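Local coordinates for protein EchA16_2 (Mycobacterium avium subsp. paratuberculosis, PDB 3QYR) that probably catalyses the hydration of enoyl-CoA thioesters, as a member of the enoyl-CoA hydratase/isomerase family with a crotonase-like fold, at residues 123-128 with 159-164; 95-100 with 180-185; 145-150 with 170-175; 132-137 with 224-229. One frame throughout, in Å; residues are numbered along the deposited sequence.

Interaction 1 of 4, residues 123-128 with 159-164; sequences RFADTH and GDYLSA. With EDO (1,2-ethanediol), chain G.
Phe-124 and Leu-162 form a hydrogen-bonded antiparallel pair, joining strand 123-125 to the short strand 162-163 at one margin of the small second sheet of this crotonase-like fold. Two backbone bonds make the pair: Phe-124 N to Leu-162 O at 2.9 Å, and the nearly straight Leu-162 N to Phe-124 O at 2.7 Å (172° at the hydrogen). Where the strands separate, a water takes over, accepting from Asp-126 N and donating to Asp-160 O.

On one face of the sheet the contact is cationic and aromatic. Arg-123 holds CG between its backbone N and carbonyl carbon (chi1 52°) and is extended from there to NE, which lays the whole side chain across the Tyr-161 ring. Arg-123 CD makes a CH-pi contact 3.9 Å from the Tyr-161 ring centroid, while the guanidinium stacks flat at 13°, with Arg-123 CZ 4.1 Å from that centroid. Ala-125 CB meets Tyr-161 CD1 obliquely at 3.7 Å.

The apolar face carries Phe-124 and Leu-162, both of which pack on Ala-167 of helix 164-170.

Beyond the strand, Asp-126 forms an Asx turn and receives Ser-156 OG on OD2. Asp-126 OD1 is gripped from opposite faces of the carboxylate plane by His-128 N and His-128 ND1, the latter at 2.8 Å, while His-128 NE2 turns to a bound ethanediol, 2.8 Å from its O2.

Interaction 2 of 4, residues 95-100 with 180-185; sequences IGAING and DQLLGA
Asn-99 ND2 is gripped by two acceptors, Asp-62 OD1 and Val-64 O, while Asn-99 CB presses against Leu-182 CD2 at 3.7 Å. A weak bond from Gly-60 N to OD1 completes the hold on the amide, so the polar end of Asn-99 is tied to the end of strand 55-60 and the loop that follows, and its aliphatic base is left to meet the helix.

The contact is van der Waals packing, of leucine methyls on side chains and on the backbone of the strand end. Leu-182 projects from the first turn of its helix with CG anti to the backbone N (chi1 176°), and the isobutyl fork is set over the Ala-97 methyl. Leu-182 CD1 lies 3.9 Å from Ala-97 CB; the other branch, Leu-182 CD2, extends on to the turn, coming within 3.4 Å of Asn-99 CA and 3.7 Å of Ile-98 C. Leu-182 CG itself sits 3.9 Å from Ala-97 CB, the methyl thus facing the root of the fork. At the outer margin the exposed Leu-183 adds a looser touch, with Leu-183 CD2 4.2 Å from Ala-97 CB.

This is helix-on-sheet packing in the crotonase-like fold. Ala-97 belongs to the inner strand 94-98, which lies between strands 55-60 and 115-119; Leu-182 also rests on Ile-117 of the latter, so helix 182-195 begins across two adjacent strands, while Ile-98, directed away from the helix, packs on Leu-116 and Phe-65.

Interaction 3 of 4, residues 145-150 with 170-175; sequences QKVGIG and AGLVTE
Lys-146 O lies over one face of the flat peptide group joining Gly-171 to Leu-172, at 3.4 Å from Gly-171 C. Leu-172 N is also near that oxygen, at 3.3 Å, but its N-H points poorly for a hydrogen bond, and the carbonyl points its oxygen end-on at the peptide face. The Phe-124 ring, from strand 123-125, packs on Leu-172 and Val-173. The peptide is presented by a Schellman motif: Gly-171, with positive phi (91°), ends helix 164-170 and turns the chain toward strand 176-177 of the crotonase-like fold.

Apolar side chains complete the join with the end of helix 139-147. Val-147 and Leu-172 lie side by side and point the same way. Val-147 CG1, anti to its own carbonyl carbon (chi1 -74°), does most of the touching: Leu-172 CB is 3.5 Å from it and Leu-172 CD2 3.6 Å, while Ala-170 CB lies farther off at 4.1 Å. Of the Lys-146 side chain, the base does the touching, since the extended chain carries NZ away to Leu-111 O.

The helical break at Gly-148 lies at a subunit boundary of the hexamer: Gln-145 and Lys-146 pack on Ile-149 of the second subunit, and Glu-175 OE1 forms a salt bridge with Arg-154 of that subunit. Within the chain, Lys-146 CB rests 3.9 Å from Leu-172 CD1.

Interaction 4 of 4, residues 132-137 with 224-229; sequences GLLPTW and AMAARQ. With EDO (1,2-ethanediol), chain G.
Thr-136 CG2 meets Ala-227 CB at 3.5 Å, the tight point at which the loop before helix 139-147 leans on the long C-terminal helix 198-234 of the crotonase-like fold. Thr-136 has OG1 between its backbone N and carbonyl carbon (chi1 49°), which sends CG2 to the helix and lets OG1 bond to Ile-83 O. The small alanine lets the loop come close: Pro-135 O also stands 4.1 Å from Ala-227 CB.

Toward Leu-134 the packing is slacker. Leu-134 CB is 4.4 Å from Ala-227 CB, and the Leu-134 CD2 methyl meets the helix backbone tip-on, 3.8 Å from Ala-226 O, with Ala-226 CB a little farther away. This end is shared with a neighbouring copy: Leu-134 packs on Ala-203 of the third subunit and Ala-226 on Ser-207 of that subunit, so loop and helix together form part of a subunit interface.

Away from the helix, the loop's other side holds an ethanediol, probably from the crystallisation liquor. Glu-108, which by its sequence context probably corresponds to a catalytic glutamate of the family, and His-128 also bind it, so the site is probably at the active-site pocket. Thr-136 N donates to ethanediol O1 at 2.7 Å (163° at the hydrogen). A weak bond from Trp-137 N joins the same oxygen, and the diol's C1 sits 3.5 Å above the Trp-137 ring plane.

From the N terminus, interaction 2 opens first, at strand 94-98, and closes 80 residues later on helix 182-195; interactions 1 and 3 lie wholly within that span. They cross each other: 145-150 falls between the two segments of interaction 1, and 170-175 follows them. The two share one apolar cluster, where Phe-124 and Leu-162 meet Leu-172. Interaction 4 starts inside interaction 1, at 132-137, encloses interaction 3 and closes last, on helix 198-234, crossing interactions 1 and 2. His-128 touches Pro-135, joining interactions 1 and 4 beside the ethanediol. Interactions 2 and 4, about 31 Å apart between centres, lie on opposite sides of the chain's centre, one on strand 94-98, the other on the C-terminal helix.

Interaction 1 of 4, residues 123-128 with 159-164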
loop_
_atom_site.group_PDB
_atom_site.type_symbol
_atom_site.label_atom_id
_atom_site.label_comp_id
_atom_site.label_asym_id
_atom_site.label_seq_id
_atom_site.Cartn_x
_atom_site.Cartn_y
_atom_site.Cartn_z
ATOM N N ARG A 123 22.736 4.919 24.881
ATOM C CA ARG A 123 22.757 3.587 24.303
ATOM C C ARG A 123 21.322 3.097 24.231
ATOM O O ARG A 123 20.413 3.692 24.854
ATOM C CB ARG A 123 23.711 2.613 25.016
ATOM C CG ARG A 123 23.540 2.523 26.458
ATOM C CD ARG A 123 24.670 1.754 27.139
ATOM N NE ARG A 123 24.461 1.826 28.588
ATOM C CZ ARG A 123 24.923 0.953 29.487
ATOM N NH1 ARG A 123 25.669 -0.090 29.118
ATOM N NH2 ARG A 123 24.634 1.126 30.776
ATOM N N PHE A 124 21.102 2.088 23.394
ATOM C CA PHE A 124 19.754 1.704 23.013
ATOM C C PHE A 124 19.597 0.183 23.017
ATOM O O PHE A 124 20.497 -0.547 22.567
ATOM C CB PHE A 124 19.431 2.220 21.609
ATOM C CG PHE A 124 19.623 3.703 21.409
ATOM C CD1 PHE A 124 20.846 4.209 20.965
ATOM C CD2 PHE A 124 18.560 4.590 21.606
ATOM C CE1 PHE A 124 21.019 5.575 20.754
ATOM C CE2 PHE A 124 18.708 5.942 21.389
ATOM C CZ PHE A 124 19.951 6.448 20.949
ATOM N N ALA A 125 18.440 -0.285 23.492
ATOM C CA ALA A 125 18.217 -1.716 23.629
ATOM C C ALA A 125 16.775 -2.099 23.656
ATOM O O ALA A 125 15.976 -1.396 24.246
ATOM C CB ALA A 125 18.907 -2.233 24.892
ATOM N N ASP A 126 16.457 -3.243 23.069
ATOM C CA ASP A 126 15.109 -3.808 23.136
ATOM C C ASP A 126 15.077 -5.124 23.906
ATOM O O ASP A 126 15.603 -6.130 23.427
ATOM C CB ASP A 126 14.548 -4.066 21.725
ATOM C CG ASP A 126 13.200 -4.811 21.762
ATOM O OD1 ASP A 126 12.536 -4.763 22.825
ATOM O OD2 ASP A 126 12.816 -5.432 20.740
ATOM N N THR A 127 14.425 -5.138 25.067
ATOM C CA THR A 127 14.400 -6.334 25.939
ATOM C C THR A 127 13.067 -7.070 25.897
ATOM O O THR A 127 12.847 -8.019 26.674
ATOM C CB THR A 127 14.682 -5.975 27.416
ATOM O OG1 THR A 127 13.661 -5.081 27.881
ATOM C CG2 THR A 127 16.128 -5.370 27.609
ATOM N N HIS A 128 12.183 -6.657 24.988
ATOM C CA HIS A 128 10.864 -7.306 24.858
ATOM C C HIS A 128 11.022 -8.839 24.804
ATOM O O HIS A 128 10.398 -9.530 25.575
ATOM C CB HIS A 128 10.077 -6.802 23.621
ATOM C CG HIS A 128 9.366 -5.495 23.825
ATOM N ND1 HIS A 128 9.815 -4.309 23.280
ATOM C CD2 HIS A 128 8.227 -5.191 24.498
ATOM C CE1 HIS A 128 9.003 -3.326 23.640
ATOM N NE2 HIS A 128 8.035 -3.834 24.385
ATOM N N GLY A 159 18.706 -8.672 22.619
ATOM C CA GLY A 159 18.625 -7.794 23.773
ATOM C C GLY A 159 19.883 -6.971 24.034
ATOM O O GLY A 159 19.895 -6.198 24.969
ATOM N N ASP A 160 20.912 -7.076 23.198
ATOM C CA ASP A 160 22.154 -6.309 23.411
ATOM C C ASP A 160 22.034 -4.793 23.190
ATOM O O ASP A 160 21.131 -4.330 22.501
ATOM C CB ASP A 160 23.282 -6.861 22.508
ATOM C CG ASP A 160 23.631 -8.293 22.851
ATOM O OD1 ASP A 160 23.255 -8.711 23.953
ATOM O OD2 ASP A 160 24.263 -8.996 22.046
ATOM N N TYR A 161 22.967 -4.045 23.777
ATOM C CA TYR A 161 22.996 -2.592 23.688
ATOM C C TYR A 161 23.658 -2.124 22.399
ATOM O O TYR A 161 24.702 -2.653 21.999
ATOM C CB TYR A 161 23.811 -1.980 24.846
ATOM C CG TYR A 161 23.045 -1.653 26.118
ATOM C CD1 TYR A 161 22.067 -0.650 26.128
ATOM C CD2 TYR A 161 23.334 -2.318 27.326
ATOM C CE1 TYR A 161 21.373 -0.333 27.293
ATOM C CE2 TYR A 161 22.650 -2.016 28.484
ATOM C CZ TYR A 161 21.668 -1.018 28.454
ATOM O OH TYR A 161 20.997 -0.710 29.586
ATOM N N LEU A 162 23.054 -1.100 21.789
ATOM C CA LEU A 162 23.629 -0.365 20.688
ATOM C C LEU A 162 24.217 0.928 21.243
ATOM O O LEU A 162 23.527 1.730 21.910
ATOM C CB LEU A 162 22.555 -0.056 19.674
ATOM C CG LEU A 162 22.995 0.635 18.387
ATOM C CD1 LEU A 162 23.780 -0.362 17.523
ATOM C CD2 LEU A 162 21.765 1.231 17.681
ATOM N N SER A 163 25.508 1.112 20.979
ATOM C CA SER A 163 26.251 2.269 21.454
ATOM C C SER A 163 25.824 3.512 20.639
ATOM O O SER A 163 25.170 3.385 19.580
ATOM C CB SER A 163 27.759 2.035 21.292
ATOM O OG SER A 163 28.106 2.064 19.929
ATOM N N ALA A 164 26.185 4.685 21.156
ATOM C CA ALA A 164 25.889 5.948 20.497
ATOM C C ALA A 164 26.598 6.020 19.149
ATOM O O ALA A 164 26.014 6.447 18.149
ATOM C CB ALA A 164 26.309 7.128 21.379
HETATM C C1 EDO G . 5.300 -0.945 24.472
HETATM O O1 EDO G . 5.749 -1.956 23.582
HETATM C C2 EDO G . 5.902 -1.073 25.867
HETATM O O2 EDO G . 6.479 -2.348 26.140
HETATM O O HOH W 1 18.608 -4.663 21.930
#

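Interaction 2 of 4, residues 95-100 with 180-185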
loop_
_atom_site.group_PDB
_atom_site.type_symbol
_atom_site.label_atom_id
_atom_site.label_comp_id
_atom_site.label_asym_id
_atom_site.label_seq_id
_atom_site.Cartn_x
_atom_site.Cartn_y
_atom_site.Cartn_z
ATOM N N ILE A 95 12.234 16.953 19.462
ATOM C CA ILE A 95 13.627 16.566 19.380
ATOM C C ILE A 95 13.893 15.747 20.597
ATOM O O ILE A 95 13.617 16.202 21.698
ATOM C CB ILE A 95 14.513 17.789 19.462
ATOM C CG1 ILE A 95 14.258 18.714 18.273
ATOM C CG2 ILE A 95 15.998 17.371 19.585
ATOM C CD1 ILE A 95 14.773 20.137 18.493
ATOM N N GLY A 96 14.424 14.548 20.423
ATOM C CA GLY A 96 14.833 13.715 21.563
ATOM C C GLY A 96 16.306 13.941 21.899
ATOM O O GLY A 96 17.159 13.705 21.058
ATOM N N ALA A 97 16.596 14.432 23.105
ATOM C CA ALA A 97 17.977 14.550 23.577
ATOM C C ALA A 97 18.304 13.345 24.452
ATOM O O ALA A 97 17.950 13.304 25.618
ATOM C CB ALA A 97 18.170 15.829 24.359
ATOM N N ILE A 98 18.958 12.336 23.882
ATOM C CA ILE A 98 19.085 11.067 24.605
ATOM C C ILE A 98 20.356 11.151 25.421
ATOM O O ILE A 98 21.440 11.055 24.862
ATOM C CB ILE A 98 19.162 9.860 23.647
ATOM C CG1 ILE A 98 18.049 9.946 22.606
ATOM C CG2 ILE A 98 19.123 8.496 24.450
ATOM C CD1 ILE A 98 16.666 10.255 23.196
ATOM N N ASN A 99 20.204 11.333 26.723
ATOM C CA ASN A 99 21.303 11.464 27.661
ATOM C C ASN A 99 21.916 10.159 28.143
ATOM O O ASN A 99 23.004 10.199 28.669
ATOM C CB ASN A 99 20.835 12.208 28.902
ATOM C CG ASN A 99 19.662 11.523 29.575
ATOM O OD1 ASN A 99 18.619 11.299 28.952
ATOM N ND2 ASN A 99 19.824 11.185 30.854
ATOM N N GLY A 100 21.221 9.025 28.012
ATOM C CA GLY A 100 21.753 7.746 28.468
ATOM C C GLY A 100 20.953 6.590 27.899
ATOM O O GLY A 100 20.359 6.721 26.863
ATOM N N ASP A 180 28.203 16.827 28.241
ATOM C CA ASP A 180 27.853 18.161 28.775
ATOM C C ASP A 180 27.425 19.175 27.706
ATOM O O ASP A 180 27.063 20.305 28.038
ATOM C CB ASP A 180 28.959 18.756 29.686
ATOM C CG ASP A 180 30.294 18.973 28.970
ATOM O OD1 ASP A 180 30.357 19.181 27.736
ATOM O OD2 ASP A 180 31.325 18.928 29.667
ATOM N N GLN A 181 27.468 18.779 26.435
ATOM C CA GLN A 181 26.956 19.602 25.346
ATOM C C GLN A 181 25.538 19.178 24.900
ATOM O O GLN A 181 24.952 19.835 24.034
ATOM C CB GLN A 181 27.905 19.541 24.145
ATOM C CG GLN A 181 29.349 20.066 24.402
ATOM C CD GLN A 181 30.234 20.011 23.132
ATOM O OE1 GLN A 181 29.730 20.209 22.016
ATOM N NE2 GLN A 181 31.536 19.727 23.297
ATOM N N LEU A 182 24.985 18.112 25.495
ATOM C CA LEU A 182 23.771 17.501 24.935
ATOM C C LEU A 182 22.630 18.498 24.759
ATOM O O LEU A 182 22.090 18.630 23.654
ATOM C CB LEU A 182 23.288 16.301 25.744
ATOM C CG LEU A 182 21.957 15.687 25.264
ATOM C CD1 LEU A 182 22.022 15.207 23.827
ATOM C CD2 LEU A 182 21.515 14.541 26.173
ATOM N N LEU A 183 22.253 19.201 25.829
ATOM C CA LEU A 183 21.130 20.117 25.724
ATOM C C LEU A 183 21.460 21.321 24.847
ATOM O O LEU A 183 20.613 21.777 24.078
ATOM C CB LEU A 183 20.618 20.523 27.102
ATOM C CG LEU A 183 19.720 19.415 27.689
ATOM C CD1 LEU A 183 19.262 19.788 29.058
ATOM C CD2 LEU A 183 18.520 19.162 26.829
ATOM N N GLY A 184 22.697 21.807 24.930
ATOM C CA GLY A 184 23.186 22.840 24.027
ATOM C C GLY A 184 22.934 22.502 22.562
ATOM O O GLY A 184 22.562 23.359 21.767
ATOM N N ALA A 185 23.120 21.239 22.207
ATOM C CA ALA A 185 23.020 20.831 20.814
ATOM C C ALA A 185 21.531 20.716 20.399
ATOM O O ALA A 185 21.162 21.085 19.272
ATOM C CB ALA A 185 23.812 19.556 20.575
#

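Interaction 3 of 4, residues 145-150 with 170-175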
loop_
_atom_site.group_PDB
_atom_site.type_symbol
_atom_site.label_atom_id
_atom_site.label_comp_id
_atom_site.label_asym_id
_atom_site.label_seq_id
_atom_site.Cartn_x
_atom_site.Cartn_y
_atom_site.Cartn_z
ATOM N N GLN A 145 12.803 0.681 10.584
ATOM C CA GLN A 145 12.698 1.904 9.786
ATOM C C GLN A 145 13.884 2.801 10.030
ATOM O O GLN A 145 14.437 3.364 9.101
ATOM C CB GLN A 145 11.426 2.662 10.168
ATOM C CG GLN A 145 11.031 3.752 9.231
ATOM C CD GLN A 145 9.685 4.387 9.620
ATOM O OE1 GLN A 145 9.410 4.660 10.812
ATOM N NE2 GLN A 145 8.863 4.642 8.621
ATOM N N LYS A 146 14.278 2.949 11.290
ATOM C CA LYS A 146 15.302 3.963 11.635
ATOM C C LYS A 146 16.717 3.438 11.928
ATOM O O LYS A 146 17.638 4.255 11.939
ATOM C CB LYS A 146 14.809 4.833 12.789
ATOM C CG LYS A 146 13.489 5.491 12.476
ATOM C CD LYS A 146 13.078 6.553 13.501
ATOM C CE LYS A 146 11.678 7.119 13.160
ATOM N NZ LYS A 146 11.329 8.421 13.813
ATOM N N VAL A 147 16.897 2.126 12.179
ATOM C CA VAL A 147 18.264 1.526 12.213
ATOM C C VAL A 147 18.586 0.486 11.169
ATOM O O VAL A 147 19.700 -0.014 11.187
ATOM C CB VAL A 147 18.677 0.846 13.579
ATOM C CG1 VAL A 147 18.968 1.869 14.602
ATOM C CG2 VAL A 147 17.652 -0.176 14.051
ATOM N N GLY A 148 17.652 0.142 10.294
ATOM C CA GLY A 148 17.864 -0.939 9.321
ATOM C C GLY A 148 17.308 -2.273 9.810
ATOM O O GLY A 148 17.248 -2.504 11.002
ATOM N N ILE A 149 16.933 -3.159 8.896
ATOM C CA ILE A 149 16.262 -4.427 9.262
ATOM C C ILE A 149 17.153 -5.351 10.107
ATOM O O ILE A 149 16.732 -5.824 11.147
ATOM C CB ILE A 149 15.696 -5.235 8.019
ATOM C CG1 ILE A 149 14.524 -4.490 7.340
ATOM C CG2 ILE A 149 15.188 -6.573 8.477
ATOM C CD1 ILE A 149 14.273 -4.815 5.824
ATOM N N GLY A 150 18.373 -5.601 9.661
ATOM C CA GLY A 150 19.228 -6.598 10.313
ATOM C C GLY A 150 19.656 -6.189 11.716
ATOM O O GLY A 150 19.656 -7.001 12.647
ATOM N N ALA A 170 24.319 3.851 11.955
ATOM C CA ALA A 170 23.041 3.323 11.485
ATOM C C ALA A 170 21.967 4.364 11.103
ATOM O O ALA A 170 20.992 4.017 10.463
ATOM C CB ALA A 170 22.467 2.386 12.573
ATOM N N GLY A 171 22.098 5.618 11.507
ATOM C CA GLY A 171 21.065 6.611 11.178
ATOM C C GLY A 171 19.952 6.765 12.197
ATOM O O GLY A 171 19.019 7.522 11.978
ATOM N N LEU A 172 20.048 6.069 13.327
ATOM C CA LEU A 172 19.080 6.239 14.421
ATOM C C LEU A 172 19.122 7.616 15.098
ATOM O O LEU A 172 18.101 8.075 15.593
ATOM C CB LEU A 172 19.319 5.197 15.499
ATOM C CG LEU A 172 18.337 5.208 16.651
ATOM C CD1 LEU A 172 16.921 5.186 16.106
ATOM C CD2 LEU A 172 18.616 3.994 17.502
ATOM N N VAL A 173 20.299 8.235 15.181
ATOM C CA VAL A 173 20.408 9.603 15.669
ATOM C C VAL A 173 21.116 10.462 14.649
ATOM O O VAL A 173 21.839 9.952 13.813
ATOM C CB VAL A 173 21.147 9.706 17.071
ATOM C CG1 VAL A 173 20.408 8.919 18.129
ATOM C CG2 VAL A 173 22.642 9.282 16.972
ATOM N N THR A 174 20.943 11.776 14.743
ATOM C CA THR A 174 21.509 12.686 13.752
ATOM C C THR A 174 22.864 13.181 14.153
ATOM O O THR A 174 23.595 13.714 13.322
ATOM C CB THR A 174 20.623 13.907 13.550
ATOM O OG1 THR A 174 20.494 14.602 14.798
ATOM C CG2 THR A 174 19.227 13.495 13.056
ATOM N N GLU A 175 23.199 13.037 15.433
ATOM C CA GLU A 175 24.392 13.654 15.980
ATOM C C GLU A 175 24.732 13.049 17.339
ATOM O O GLU A 175 23.847 12.837 18.161
ATOM C CB GLU A 175 24.138 15.160 16.149
ATOM C CG GLU A 175 25.385 16.005 16.469
ATOM C CD GLU A 175 25.098 17.522 16.622
ATOM O OE1 GLU A 175 23.915 17.901 16.732
ATOM O OE2 GLU A 175 26.071 18.325 16.610
#

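Interaction 4 of 4, residues 132-137 with 224-229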
loop_
_atom_site.group_PDB
_atom_site.type_symbol
_atom_site.label_atom_id
_atom_site.label_comp_id
_atom_site.label_asym_id
_atom_site.label_seq_id
_atom_site.Cartn_x
_atom_site.Cartn_y
_atom_site.Cartn_z
ATOM N N GLY A 132 10.073 -11.741 27.520
ATOM C CA GLY A 132 8.899 -12.382 26.929
ATOM C C GLY A 132 7.647 -11.531 26.799
ATOM O O GLY A 132 6.590 -11.885 27.287
ATOM N N LEU A 133 7.756 -10.389 26.145
ATOM C CA LEU A 133 6.596 -9.571 25.821
ATOM C C LEU A 133 6.765 -9.091 24.395
ATOM O O LEU A 133 7.880 -9.078 23.879
ATOM C CB LEU A 133 6.530 -8.378 26.747
ATOM C CG LEU A 133 6.247 -8.648 28.225
ATOM C CD1 LEU A 133 6.269 -7.326 28.973
ATOM C CD2 LEU A 133 4.914 -9.405 28.443
ATOM N N LEU A 134 5.675 -8.712 23.747
ATOM C CA LEU A 134 5.767 -8.135 22.424
ATOM C C LEU A 134 5.443 -6.676 22.565
ATOM O O LEU A 134 4.783 -6.290 23.518
ATOM C CB LEU A 134 4.832 -8.823 21.453
ATOM C CG LEU A 134 5.511 -9.916 20.625
ATOM C CD1 LEU A 134 6.126 -10.982 21.496
ATOM C CD2 LEU A 134 4.503 -10.542 19.653
ATOM N N PRO A 135 5.944 -5.848 21.650
ATOM C CA PRO A 135 5.782 -4.401 21.690
ATOM C C PRO A 135 4.451 -3.891 21.119
ATOM O O PRO A 135 3.918 -4.500 20.186
ATOM C CB PRO A 135 6.918 -3.916 20.793
ATOM C CG PRO A 135 7.065 -4.984 19.830
ATOM C CD PRO A 135 6.914 -6.243 20.620
ATOM N N THR A 136 3.960 -2.772 21.669
ATOM C CA THR A 136 2.720 -2.135 21.246
ATOM C C THR A 136 2.842 -0.622 21.041
ATOM O O THR A 136 1.829 0.063 20.752
ATOM C CB THR A 136 1.621 -2.381 22.286
ATOM O OG1 THR A 136 2.121 -2.061 23.601
ATOM C CG2 THR A 136 1.168 -3.820 22.248
ATOM N N TRP A 137 4.072 -0.105 21.169
ATOM C CA TRP A 137 4.353 1.309 20.917
ATOM C C TRP A 137 5.207 1.518 19.660
ATOM O O TRP A 137 5.989 2.482 19.573
ATOM C CB TRP A 137 5.031 1.928 22.125
ATOM C CG TRP A 137 4.171 2.211 23.287
ATOM C CD1 TRP A 137 2.871 1.881 23.451
ATOM C CD2 TRP A 137 4.578 2.873 24.490
ATOM N NE1 TRP A 137 2.424 2.312 24.681
ATOM C CE2 TRP A 137 3.461 2.926 25.338
ATOM C CE3 TRP A 137 5.785 3.437 24.931
ATOM C CZ2 TRP A 137 3.513 3.513 26.610
ATOM C CZ3 TRP A 137 5.836 4.004 26.191
ATOM C CH2 TRP A 137 4.707 4.040 27.018
ATOM N N ALA A 224 -0.065 -4.590 16.578
ATOM C CA ALA A 224 -1.101 -4.687 17.626
ATOM C C ALA A 224 -1.723 -6.066 17.600
ATOM O O ALA A 224 -1.828 -6.692 18.641
ATOM C CB ALA A 224 -2.157 -3.600 17.528
ATOM N N MET A 225 -2.093 -6.571 16.420
ATOM C CA MET A 225 -2.682 -7.935 16.341
ATOM C C MET A 225 -1.739 -9.008 16.858
ATOM O O MET A 225 -2.170 -9.906 17.592
ATOM C CB MET A 225 -3.105 -8.287 14.923
ATOM C CG MET A 225 -4.315 -7.480 14.368
ATOM S SD MET A 225 -5.860 -7.547 15.346
ATOM C CE MET A 225 -5.519 -6.198 16.569
ATOM N N ALA A 226 -0.456 -8.906 16.524
ATOM C CA ALA A 226 0.543 -9.847 17.053
ATOM C C ALA A 226 0.584 -9.850 18.593
ATOM O O ALA A 226 0.718 -10.917 19.214
ATOM C CB ALA A 226 1.944 -9.540 16.486
ATOM N N ALA A 227 0.493 -8.659 19.185
ATOM C CA ALA A 227 0.558 -8.512 20.619
ATOM C C ALA A 227 -0.712 -9.094 21.245
ATOM O O ALA A 227 -0.616 -9.768 22.245
ATOM C CB ALA A 227 0.790 -7.034 21.031
ATOM N N ARG A 228 -1.877 -8.896 20.620
ATOM C CA ARG A 228 -3.117 -9.507 21.104
ATOM C C ARG A 228 -3.023 -11.024 21.024
ATOM O O ARG A 228 -3.485 -11.693 21.946
ATOM C CB ARG A 228 -4.391 -9.013 20.357
ATOM N N GLN A 229 -2.443 -11.563 19.948
ATOM C CA GLN A 229 -2.431 -13.025 19.763
ATOM C C GLN A 229 -1.486 -13.677 20.766
ATOM O O GLN A 229 -1.765 -14.763 21.276
ATOM C CB GLN A 229 -2.055 -13.442 18.331
HETATM C C1 EDO G . 5.300 -0.945 24.472
HETATM O O1 EDO G . 5.749 -1.956 23.582
HETATM C C2 EDO G . 5.902 -1.073 25.867
HETATM O O2 EDO G . 6.479 -2.348 26.140
#